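Local coordinates for transmembrane protein (Bartonella henselae, PDB 3PAM) that probably binds peptides as part of the extracellular solute-binding component of an ABC-type oligopeptide transport system, at residues A[33-38]-A[144-149]; A[72-77]-A[219-224]; A[80-85]-A[245-250]; A[100-105]-A[152-157]. All coordinates share one frame; numbering follows the deposited sequence. Where two conformers were deposited one is given.

From the N terminus, contact 1 is the first to open: helix 32-38 meets helix 138-152, closing a loop of about a hundred residues. Inside that span lie residues 72-77, 80-85 and 100-105, whose partners all come after residues 144-149, so contact 1 crosses contacts 2, 3 and 4. Contact 4 closes the shortest loop, joining helix 99-111 to the turn that follows helix 138-152, and nests within both contact 2 and contact 3. These two cross each other and touch directly, for Ile-219 and Met-222 pack on Ile-245. They tie loop 72-77 and helix 80-84 to the consecutive helices 217-228 and 232-249, contact 2 lying across the chain's centre from contact 1.

Contact 1 (A[33-38]-A[144-149])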
loop_
_atom_site.group_PDB
_atom_site.type_symbol
_atom_site.label_atom_id
_atom_site.label_comp_id
_atom_site.label_asym_id
_atom_site.label_seq_id
_atom_site.Cartn_x
_atom_site.Cartn_y
_atom_site.Cartn_z
ATOM N N GLU A 33 9.573 -12.325 -2.728
ATOM C CA GLU A 33 10.763 -13.150 -2.990
ATOM C C GLU A 33 10.509 -14.300 -3.957
ATOM O O GLU A 33 11.383 -14.631 -4.754
ATOM C CB GLU A 33 11.415 -13.642 -1.687
ATOM C CG GLU A 33 10.485 -13.702 -0.488
ATOM C CD GLU A 33 9.797 -12.375 -0.186
ATOM O OE1 GLU A 33 8.546 -12.339 -0.204
ATOM O OE2 GLU A 33 10.498 -11.369 0.057
ATOM N N TRP A 34 9.317 -14.893 -3.903
ATOM C CA TRP A 34 8.927 -15.864 -4.919
ATOM C C TRP A 34 8.974 -15.197 -6.287
ATOM O O TRP A 34 9.637 -15.688 -7.201
ATOM C CB TRP A 34 7.527 -16.436 -4.664
ATOM C CG TRP A 34 7.235 -17.641 -5.510
ATOM C CD1 TRP A 34 7.423 -18.945 -5.159
ATOM C CD2 TRP A 34 6.734 -17.658 -6.859
ATOM N NE1 TRP A 34 7.063 -19.773 -6.194
ATOM C CE2 TRP A 34 6.637 -19.013 -7.249
ATOM C CE3 TRP A 34 6.347 -16.664 -7.769
ATOM C CZ2 TRP A 34 6.170 -19.403 -8.511
ATOM C CZ3 TRP A 34 5.884 -17.050 -9.028
ATOM C CH2 TRP A 34 5.800 -18.412 -9.385
ATOM N N VAL A 35 8.273 -14.072 -6.408
ATOM C CA VAL A 35 8.196 -13.307 -7.651
ATOM C C VAL A 35 9.577 -12.903 -8.148
ATOM O O VAL A 35 9.899 -13.078 -9.328
ATOM C CB VAL A 35 7.279 -12.058 -7.484
ATOM C CG1 VAL A 35 7.648 -10.940 -8.462
ATOM C CG2 VAL A 35 5.815 -12.452 -7.642
ATOM N N ASN A 36 10.393 -12.390 -7.232
ATOM C CA ASN A 36 11.709 -11.876 -7.577
ATOM C C ASN A 36 12.647 -12.954 -8.103
ATOM O O ASN A 36 13.424 -12.707 -9.029
ATOM C CB ASN A 36 12.336 -11.173 -6.376
ATOM C CG ASN A 36 13.295 -10.076 -6.780
ATOM O OD1 ASN A 36 13.259 -9.587 -7.910
ATOM N ND2 ASN A 36 14.154 -9.674 -5.853
ATOM N N HIS A 37 12.561 -14.147 -7.515
ATOM C CA HIS A 37 13.426 -15.260 -7.886
ATOM C C HIS A 37 12.855 -16.059 -9.050
ATOM O O HIS A 37 13.607 -16.573 -9.880
ATOM C CB HIS A 37 13.685 -16.175 -6.687
ATOM N N HIS A 38 11.529 -16.149 -9.120
ATOM C CA HIS A 38 10.880 -17.002 -10.121
ATOM C C HIS A 38 10.468 -16.314 -11.434
ATOM O O HIS A 38 10.358 -16.974 -12.467
ATOM C CB HIS A 38 9.694 -17.743 -9.502
ATOM C CG HIS A 38 10.089 -18.777 -8.494
ATOM N ND1 HIS A 38 10.652 -19.986 -8.851
ATOM C CD2 HIS A 38 9.997 -18.789 -7.143
ATOM C CE1 HIS A 38 10.892 -20.695 -7.762
ATOM N NE2 HIS A 38 10.503 -19.993 -6.712
ATOM N N ALA A 144 0.468 -10.210 -10.851
ATOM C CA ALA A 144 -0.872 -10.284 -10.308
ATOM C C ALA A 144 -1.317 -11.747 -10.143
ATOM O O ALA A 144 -2.029 -12.084 -9.194
ATOM C CB ALA A 144 -1.846 -9.500 -11.168
ATOM N N LEU A 145 -0.883 -12.599 -11.062
ATOM C CA LEU A 145 -1.227 -14.018 -11.046
ATOM C C LEU A 145 -0.513 -14.730 -9.919
ATOM O O LEU A 145 -1.080 -15.617 -9.283
ATOM C CB LEU A 145 -0.885 -14.655 -12.386
ATOM C CG LEU A 145 -1.841 -14.394 -13.555
ATOM C CD1 LEU A 145 -1.186 -14.820 -14.859
ATOM C CD2 LEU A 145 -3.174 -15.132 -13.326
ATOM N N ALA A 146 0.724 -14.330 -9.658
ATOM C CA ALA A 146 1.453 -14.806 -8.487
ATOM C C ALA A 146 0.763 -14.367 -7.190
ATOM O O ALA A 146 0.666 -15.133 -6.244
ATOM C CB ALA A 146 2.893 -14.298 -8.530
ATOM N N PHE A 147 0.288 -13.129 -7.140
ATOM C CA PHE A 147 -0.471 -12.659 -5.976
ATOM C C PHE A 147 -1.735 -13.495 -5.814
ATOM O O PHE A 147 -2.056 -13.909 -4.711
ATOM C CB PHE A 147 -0.788 -11.163 -6.092
ATOM C CG PHE A 147 -1.284 -10.526 -4.810
ATOM C CD1 PHE A 147 -0.978 -11.050 -3.563
ATOM C CD2 PHE A 147 -2.032 -9.363 -4.862
ATOM C CE1 PHE A 147 -1.450 -10.427 -2.395
ATOM C CE2 PHE A 147 -2.488 -8.745 -3.698
ATOM C CZ PHE A 147 -2.203 -9.271 -2.471
ATOM N N GLN A 148 -2.411 -13.780 -6.926
ATOM C CA GLN A 148 -3.637 -14.583 -6.927
ATOM C C GLN A 148 -3.444 -15.904 -6.176
ATOM O O GLN A 148 -4.258 -16.266 -5.319
ATOM C CB GLN A 148 -4.118 -14.833 -8.359
ATOM C CG GLN A 148 -5.270 -15.854 -8.489
ATOM C CD GLN A 148 -5.723 -16.011 -9.917
ATOM O OE1 GLN A 148 -6.800 -15.555 -10.291
ATOM N NE2 GLN A 148 -4.890 -16.638 -10.738
ATOM N N SER A 149 -2.346 -16.589 -6.493
ATOM C CA SER A 149 -1.962 -17.850 -5.857
ATOM C C SER A 149 -1.740 -17.741 -4.339
ATOM O O SER A 149 -2.169 -18.610 -3.574
ATOM C CB SER A 149 -0.705 -18.391 -6.527
ATOM O OG SER A 149 -0.051 -19.304 -5.673
#
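Ala-146 meets Val-35 and Trp-34 where two helices of this solute-binding fold face each other across a small apolar seam. Helix 138-152 is the connection between the neighbouring parallel strands 130-135 and 157-162, a beta-alpha-beta crossover, and helix 32-38 packs on its flank. The tight part is a single methyl-to-methyl approach: Val-35 CG2 lies 3.6 Å from Ala-146 CB, and the short alanine side chain lets the backbones come within 7.0 Å between Val-35 CA and Ala-146 CA. Val-35 is buried, and its side chain also touches Phe-30 and Phe-40. Phe-147, the next residue after Ala-146, points away from helix 32-38, and its ring meets those of Phe-8 and Phe-30.

Trp-34 belongs to the looser side, which is partly exposed. Its CG lies opposite the backbone N (chi1 -167°), which carries the indole toward helix 138-152, and only CZ3 of the six-membered ring reaches Ala-146 CB, at 4.1 Å and at a slant. No hydrogen bond joins the two segments, a worked case of a contact made by apolar side chains alone. One turn later, exposed His-38 leans over one indole face, with CD2 3.1 Å above the Trp-34 ring plane and displaced toward its rim.

Contact 2 (A[72-77]-A[219-224]); sequences APYPDA and IDAMIT
The phenol ring of Tyr-74, aimed at Ala-221, carries Pro-73 on one face: Pro-73 CB stands 3.4 Å above the plane of the Tyr-74 ring, shifted toward the rim. The partners on helix 217-228 come at a slant instead. Ala-221 CB approaches the far end of the ring, 3.4 Å from Tyr-74 OH and 3.8 Å from Tyr-74 CZ, while the selenomethionine Met-222 brings its terminal methyl to one side, with CE 4.3 Å from Tyr-74 CE2. Tyr-74 CA and Ala-221 CA are 9.6 Å apart, and the long side chain of Tyr-74 spans most of that separation. Its CG lies opposite the carbonyl carbon (chi1 -47°), which sends the ring away from the chain continuing into Pro-75.

Met-222 starts off at an angle to the loop and bends its end back toward it, while its buried side chain also touches Leu-70, Leu-71, Ala-241 and Ile-245. Tyr-74 further rests on Pro-217 and Ala-218, at the beginning of the same helix. The loop itself makes a type I beta turn from Tyr-74 to Ala-77, closed by a weak bond from Ala-77 N to Tyr-74 O. The example illustrates an aromatic residue resting on a helix surface, by which the loop between helices 65-71 and 80-84 packs on helix 217-228 of the solute-binding fold.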
loop_
_atom_site.group_PDB
_atom_site.type_symbol
_atom_site.label_atom_id
_atom_site.label_comp_id
_atom_site.label_asym_id
_atom_site.label_seq_id
_atom_site.Cartn_x
_atom_site.Cartn_y
_atom_site.Cartn_z
ATOM N N ALA A 72 1.174 14.146 17.328
ATOM C CA ALA A 72 0.432 14.102 18.597
ATOM C C ALA A 72 -1.087 14.063 18.431
ATOM O O ALA A 72 -1.735 13.222 19.044
ATOM C CB ALA A 72 0.851 15.248 19.531
ATOM N N PRO A 73 -1.658 14.954 17.588
ATOM C CA PRO A 73 -3.109 14.976 17.412
ATOM C C PRO A 73 -3.706 13.708 16.791
ATOM O O PRO A 73 -4.938 13.552 16.775
ATOM C CB PRO A 73 -3.318 16.164 16.469
ATOM C CG PRO A 73 -2.148 17.036 16.680
ATOM C CD PRO A 73 -1.016 16.111 16.930
ATOM N N TYR A 74 -2.855 12.805 16.301
ATOM C CA TYR A 74 -3.320 11.687 15.478
ATOM C C TYR A 74 -2.777 10.367 15.989
ATOM O O TYR A 74 -1.833 9.825 15.417
ATOM C CB TYR A 74 -2.955 11.917 13.995
ATOM C CG TYR A 74 -3.306 13.303 13.527
ATOM C CD1 TYR A 74 -4.610 13.622 13.150
ATOM C CD2 TYR A 74 -2.348 14.317 13.522
ATOM C CE1 TYR A 74 -4.945 14.908 12.743
ATOM C CE2 TYR A 74 -2.674 15.614 13.126
ATOM C CZ TYR A 74 -3.968 15.892 12.738
ATOM O OH TYR A 74 -4.303 17.157 12.369
ATOM N N PRO A 75 -3.401 9.823 17.057
ATOM C CA PRO A 75 -2.865 8.653 17.769
ATOM C C PRO A 75 -3.028 7.327 17.013
ATOM O O PRO A 75 -2.261 6.387 17.241
ATOM C CB PRO A 75 -3.681 8.614 19.079
ATOM C CG PRO A 75 -4.715 9.734 18.977
ATOM C CD PRO A 75 -4.733 10.214 17.566
ATOM N N ASP A 76 -4.024 7.250 16.136
ATOM C CA ASP A 76 -4.294 6.005 15.411
ATOM C C ASP A 76 -3.547 5.931 14.067
ATOM O O ASP A 76 -3.637 4.923 13.362
ATOM C CB ASP A 76 -5.797 5.855 15.174
ATOM C CG ASP A 76 -6.604 5.822 16.471
ATOM O OD1 ASP A 76 -6.132 5.231 17.479
ATOM O OD2 ASP A 76 -7.740 6.366 16.463
ATOM N N ALA A 77 -2.811 6.989 13.732
ATOM C CA ALA A 77 -2.184 7.114 12.415
ATOM C C ALA A 77 -0.982 6.191 12.196
ATOM O O ALA A 77 -0.825 5.615 11.124
ATOM C CB ALA A 77 -1.799 8.575 12.141
ATOM N N ILE A 219 -2.981 12.693 7.226
ATOM C CA ILE A 219 -2.330 12.828 5.934
ATOM C C ILE A 219 -2.365 14.278 5.439
ATOM O O ILE A 219 -1.337 14.824 5.049
ATOM C CB ILE A 219 -2.969 11.903 4.935
ATOM C CG1 ILE A 219 -2.838 10.485 5.469
ATOM C CG2 ILE A 219 -2.322 12.098 3.547
ATOM C CD1 ILE A 219 -3.193 9.418 4.516
ATOM N N ASP A 220 -3.539 14.891 5.482
ATOM C CA ASP A 220 -3.703 16.270 5.034
ATOM C C ASP A 220 -2.854 17.216 5.863
ATOM O O ASP A 220 -2.189 18.088 5.304
ATOM C CB ASP A 220 -5.174 16.709 5.089
ATOM C CG ASP A 220 -6.027 16.013 4.052
ATOM O OD1 ASP A 220 -5.533 15.067 3.392
ATOM O OD2 ASP A 220 -7.200 16.409 3.893
ATOM N N ALA A 221 -2.888 17.032 7.186
ATOM C CA ALA A 221 -2.053 17.777 8.117
ATOM C C ALA A 221 -0.551 17.691 7.818
ATOM O O ALA A 221 0.130 18.706 7.845
ATOM C CB ALA A 221 -2.347 17.368 9.585
HETATM N N MSE A 222 -0.037 16.488 7.556
HETATM C CA MSE A 222 1.375 16.325 7.198
HETATM C C MSE A 222 1.705 17.042 5.875
HETATM O O MSE A 222 2.739 17.689 5.764
HETATM C CB MSE A 222 1.770 14.860 7.111
HETATM C CG MSE A 222 1.787 14.112 8.441
HETATM SE SE MSE A 222 2.448 15.181 9.937
HETATM C CE MSE A 222 0.766 15.892 10.645
ATOM N N ILE A 223 0.802 16.936 4.900
ATOM C CA ILE A 223 1.003 17.567 3.607
ATOM C C ILE A 223 1.100 19.078 3.787
ATOM O O ILE A 223 1.971 19.708 3.194
ATOM C CB ILE A 223 -0.098 17.203 2.589
ATOM C CG1 ILE A 223 -0.050 15.713 2.253
ATOM C CG2 ILE A 223 0.099 17.991 1.279
ATOM C CD1 ILE A 223 -1.297 15.214 1.556
ATOM N N THR A 224 0.222 19.634 4.618
ATOM C CA THR A 224 0.240 21.046 4.948
ATOM C C THR A 224 1.529 21.431 5.641
ATOM O O THR A 224 2.046 22.533 5.414
ATOM C CB THR A 224 -0.975 21.452 5.820
ATOM O OG1 THR A 224 -2.163 21.424 5.019
ATOM C CG2 THR A 224 -0.814 22.885 6.392
#

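Contact 3 (A[80-85]-A[245-250])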
loop_
_atom_site.group_PDB
_atom_site.type_symbol
_atom_site.label_atom_id
_atom_site.label_comp_id
_atom_site.label_asym_id
_atom_site.label_seq_id
_atom_site.Cartn_x
_atom_site.Cartn_y
_atom_site.Cartn_z
ATOM N N PRO A 80 3.310 1.594 16.230
ATOM C CA PRO A 80 4.449 1.650 17.134
ATOM C C PRO A 80 5.761 1.219 16.485
ATOM O O PRO A 80 6.765 1.901 16.663
ATOM C CB PRO A 80 4.054 0.688 18.280
ATOM C CG PRO A 80 2.703 0.115 17.905
ATOM C CD PRO A 80 2.116 1.058 16.911
ATOM N N GLU A 81 5.757 0.122 15.731
ATOM C CA GLU A 81 6.982 -0.344 15.067
ATOM C C GLU A 81 7.472 0.691 14.033
ATOM O O GLU A 81 8.675 0.854 13.840
ATOM C CB GLU A 81 6.813 -1.720 14.395
ATOM C CG GLU A 81 5.813 -2.671 15.028
ATOM C CD GLU A 81 4.503 -2.779 14.246
ATOM O OE1 GLU A 81 4.445 -3.555 13.269
ATOM O OE2 GLU A 81 3.519 -2.110 14.627
ATOM N N VAL A 82 6.527 1.374 13.386
ATOM C CA VAL A 82 6.824 2.421 12.402
ATOM C C VAL A 82 7.257 3.736 13.071
ATOM O O VAL A 82 8.098 4.456 12.524
ATOM C CB VAL A 82 5.609 2.697 11.462
ATOM C CG1 VAL A 82 5.986 3.672 10.365
ATOM C CG2 VAL A 82 5.090 1.414 10.850
HETATM N N MSE A 83 6.680 4.046 14.235
HETATM C CA MSE A 83 7.105 5.208 15.019
HETATM C C MSE A 83 8.566 5.122 15.464
HETATM O O MSE A 83 9.240 6.149 15.551
HETATM C CB MSE A 83 6.214 5.427 16.251
HETATM C CG MSE A 83 5.080 6.451 16.066
HETATM SE SE MSE A 83 5.601 8.292 15.530
HETATM C CE MSE A 83 5.712 9.130 17.292
ATOM N N ASP A 84 9.048 3.911 15.740
ATOM C CA ASP A 84 10.399 3.735 16.303
ATOM C C ASP A 84 11.488 3.317 15.303
ATOM O O ASP A 84 12.668 3.342 15.631
ATOM C CB ASP A 84 10.388 2.816 17.544
ATOM C CG ASP A 84 9.997 1.375 17.226
ATOM O OD1 ASP A 84 9.464 0.693 18.126
ATOM O OD2 ASP A 84 10.223 0.915 16.089
ATOM N N GLY A 85 11.093 2.949 14.087
ATOM C CA GLY A 85 12.060 2.612 13.034
ATOM C C GLY A 85 12.445 1.147 13.023
ATOM O O GLY A 85 13.361 0.736 12.307
ATOM N N ILE A 245 2.743 7.437 8.271
ATOM C CA ILE A 245 1.305 7.293 8.115
ATOM C C ILE A 245 0.946 6.435 6.921
ATOM O O ILE A 245 0.018 5.631 6.989
ATOM C CB ILE A 245 0.627 8.668 7.967
ATOM C CG1 ILE A 245 0.810 9.455 9.262
ATOM C CG2 ILE A 245 -0.867 8.512 7.631
ATOM C CD1 ILE A 245 0.219 10.812 9.236
ATOM N N LEU A 246 1.661 6.604 5.819
ATOM C CA LEU A 246 1.297 5.895 4.610
ATOM C C LEU A 246 1.709 4.445 4.718
ATOM O O LEU A 246 0.995 3.538 4.288
ATOM C CB LEU A 246 1.924 6.565 3.402
ATOM C CG LEU A 246 1.451 7.997 3.159
ATOM C CD1 LEU A 246 2.152 8.561 1.933
ATOM C CD2 LEU A 246 -0.032 8.020 2.972
ATOM N N ILE A 247 2.867 4.218 5.312
ATOM C CA ILE A 247 3.261 2.861 5.678
ATOM C C ILE A 247 2.208 2.211 6.584
ATOM O O ILE A 247 1.827 1.055 6.378
ATOM C CB ILE A 247 4.659 2.851 6.344
ATOM C CG1 ILE A 247 5.721 3.227 5.315
ATOM C CG2 ILE A 247 4.986 1.488 6.993
ATOM C CD1 ILE A 247 7.007 3.729 5.936
ATOM N N SER A 248 1.734 2.951 7.582
ATOM C CA SER A 248 0.790 2.385 8.554
ATOM C C SER A 248 -0.577 2.200 7.949
ATOM O O SER A 248 -1.383 1.425 8.457
ATOM C CB SER A 248 0.670 3.273 9.791
ATOM O OG SER A 248 1.891 3.297 10.480
ATOM N N GLY A 249 -0.849 2.944 6.877
ATOM C CA GLY A 249 -2.086 2.797 6.156
ATOM C C GLY A 249 -2.174 1.599 5.241
ATOM O O GLY A 249 -3.272 1.165 4.931
ATOM N N SER A 250 -1.036 1.066 4.797
ATOM C CA SER A 250 -1.023 0.034 3.758
ATOM C C SER A 250 -1.950 0.396 2.584
ATOM O O SER A 250 -2.719 -0.435 2.111
ATOM C CB SER A 250 -1.356 -1.357 4.332
ATOM O OG SER A 250 -0.273 -1.859 5.119
#
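The short helix 80-84 comes up against the last turn of helix 232-249, closest between Val-82 CA and Ser-248 CA at 7.2 Å, and both segments leave helical geometry at a residue of positive phi, Gly-85 in one and Ser-250 in the other.

Val-82 carries the contact. Its two methyls both meet the side chains of Ile-247 and Ser-248: Val-82 CG2 lies 3.9 Å from Ile-247 CG2 and 3.7 Å from Ser-248 OG, whereas Val-82 CG1 approaches the same Ile-247 CG2 at 4.1 Å. With CG1 opposite the backbone N (chi1 -174°), both branches are turned to the partner helix. The side chains of Val-82 and Ile-247 cross obliquely, so one methyl of the isoleucine, CG2, serves both methyls of the valine. Val-82 also touches Trp-87, and Ile-247 touches Ser-58.

The serine hydroxyl beside this apolar patch is not left to face the valine alone. Ser-248 OG is hydrogen-bonded to Arg-244 O, one turn earlier and internal to helix 232-249, and to Leu-79 N, just ahead of helix 80-84. This second bond and another from Arg-244 NE to Val-82 O link the two parts of the chain across the contact, so polar bonds frame the methyl packing. At the end of the helix, Gly-249 O is bonded to Arg-23 NH2.

A worked example of helix-to-helix packing at a helix end results: the C-terminal end of helix 232-249, before strand 252-257 enters the central mixed sheet of this solute-binding fold, is packed against a one-turn helix.

Contact 4 (A[100-105]-A[152-157]); sequences LNAQKA and SRLGIH
Leu-154 puts both its methyls against helix 99-111. CD1 of Leu-154 lies 3.6 Å from Ala-102 CB, and its CD2 is farther off, 4.3 Å from Ala-105 CB. The two alanines are three residues apart and present their methyls on the same side of the helix, so the two branches of the leucine each meet one methyl. Between them is a carbonyl: Leu-154 CD1 and CD2 each stand 4.1 Å from Ala-102 O. The leucine reaches this place with a first torsion well away from a staggered value (chi1 -101°). No polar bond crosses the contact. Helix 20-29 supplies the next layer, for Leu-29 touches both Leu-154 and Ala-105, and Ala-105 also meets Ala-25.

Leu-154 belongs to the turn that ends helix 138-152, which probably fixes its direction. Gly-155, at positive phi (79°), is the C-prime residue of a Schellman motif: Ile-156 N bonds to Leu-151 O, and Gly-155 N to Ser-152 O at 2.9 Å, the latter also closing a type I beta turn. Leu-154 therefore sits just before the reversal that leads into strand 157-162, an outermost strand of the mixed sheet. Farther out, a backbone bond joins Gly-155 to Leu-121 in the small antiparallel hairpin, and His-157 is paired through its backbone with Phe-129 and Phe-131.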
loop_
_atom_site.group_PDB
_atom_site.type_symbol
_atom_site.label_atom_id
_atom_site.label_comp_id
_atom_site.label_asym_id
_atom_site.label_seq_id
_atom_site.Cartn_x
_atom_site.Cartn_y
_atom_site.Cartn_z
ATOM N N LEU A 100 3.923 -19.415 7.948
ATOM C CA LEU A 100 4.127 -18.396 8.981
ATOM C C LEU A 100 3.622 -17.045 8.509
ATOM O O LEU A 100 2.939 -16.322 9.246
ATOM C CB LEU A 100 5.612 -18.288 9.334
ATOM N N ASN A 101 3.981 -16.719 7.269
ATOM C CA ASN A 101 3.537 -15.513 6.617
ATOM C C ASN A 101 2.011 -15.501 6.648
ATOM O O ASN A 101 1.392 -14.611 7.252
ATOM C CB ASN A 101 4.065 -15.500 5.175
ATOM C CG ASN A 101 4.251 -14.093 4.617
ATOM O OD1 ASN A 101 4.802 -13.204 5.282
ATOM N ND2 ASN A 101 3.815 -13.895 3.376
ATOM N N ALA A 102 1.418 -16.531 6.043
ATOM C CA ALA A 102 -0.024 -16.670 5.953
ATOM C C ALA A 102 -0.666 -16.582 7.321
ATOM O O ALA A 102 -1.792 -16.088 7.452
ATOM C CB ALA A 102 -0.382 -17.972 5.290
ATOM N N GLN A 103 0.071 -17.028 8.336
ATOM C CA GLN A 103 -0.456 -17.099 9.696
ATOM C C GLN A 103 -0.717 -15.720 10.316
ATOM O O GLN A 103 -1.767 -15.496 10.891
ATOM C CB GLN A 103 0.423 -17.990 10.601
ATOM N N LYS A 104 0.245 -14.809 10.214
ATOM C CA LYS A 104 0.052 -13.405 10.633
ATOM C C LYS A 104 -1.141 -12.708 9.937
ATOM O O LYS A 104 -1.908 -11.989 10.573
ATOM C CB LYS A 104 1.329 -12.581 10.374
ATOM C CG LYS A 104 2.636 -13.333 10.538
ATOM C CD LYS A 104 3.811 -12.375 10.405
ATOM C CE LYS A 104 4.978 -13.033 9.695
ATOM N NZ LYS A 104 5.768 -12.038 8.904
ATOM N N ALA A 105 -1.275 -12.903 8.629
ATOM C CA ALA A 105 -2.383 -12.315 7.878
ATOM C C ALA A 105 -3.739 -12.857 8.351
ATOM O O ALA A 105 -4.673 -12.087 8.554
ATOM C CB ALA A 105 -2.203 -12.556 6.402
ATOM N N SER A 152 -5.309 -17.252 -2.780
ATOM C CA SER A 152 -6.112 -18.472 -2.860
ATOM C C SER A 152 -5.888 -19.358 -1.634
ATOM O O SER A 152 -6.810 -20.025 -1.152
ATOM C CB SER A 152 -5.755 -19.249 -4.131
ATOM O OG SER A 152 -6.698 -20.271 -4.399
ATOM N N ARG A 153 -4.653 -19.356 -1.142
ATOM C CA ARG A 153 -4.251 -20.187 -0.016
ATOM C C ARG A 153 -4.980 -19.853 1.304
ATOM O O ARG A 153 -4.978 -20.676 2.223
ATOM C CB ARG A 153 -2.720 -20.176 0.158
ATOM N N LEU A 154 -5.591 -18.663 1.377
ATOM C CA LEU A 154 -6.458 -18.267 2.502
ATOM C C LEU A 154 -7.913 -18.051 2.067
ATOM O O LEU A 154 -8.658 -17.330 2.718
ATOM C CB LEU A 154 -5.946 -16.971 3.130
ATOM C CG LEU A 154 -5.135 -16.952 4.425
ATOM C CD1 LEU A 154 -3.818 -17.656 4.283
ATOM C CD2 LEU A 154 -4.913 -15.515 4.856
ATOM N N GLY A 155 -8.311 -18.618 0.939
ATOM C CA GLY A 155 -9.701 -18.539 0.515
ATOM C C GLY A 155 -10.129 -17.237 -0.122
ATOM O O GLY A 155 -11.333 -16.986 -0.268
ATOM N N ILE A 156 -9.163 -16.400 -0.504
ATOM C CA ILE A 156 -9.458 -15.164 -1.209
ATOM C C ILE A 156 -9.364 -15.360 -2.739
ATOM O O ILE A 156 -8.349 -15.817 -3.253
ATOM C CB ILE A 156 -8.535 -13.994 -0.723
ATOM C CG1 ILE A 156 -8.801 -13.668 0.745
ATOM C CG2 ILE A 156 -8.785 -12.709 -1.540
ATOM C CD1 ILE A 156 -7.588 -13.037 1.468
ATOM N N HIS A 157 -10.423 -15.043 -3.471
ATOM C CA HIS A 157 -10.326 -15.147 -4.919
ATOM C C HIS A 157 -10.076 -13.779 -5.571
ATOM O O HIS A 157 -10.917 -12.875 -5.509
ATOM C CB HIS A 157 -11.532 -15.849 -5.552
ATOM C CG HIS A 157 -11.591 -15.697 -7.047
ATOM N ND1 HIS A 157 -10.743 -16.374 -7.903
ATOM C CD2 HIS A 157 -12.381 -14.925 -7.837
ATOM C CE1 HIS A 157 -11.023 -16.038 -9.153
ATOM N NE2 HIS A 157 -12.020 -15.169 -9.142
#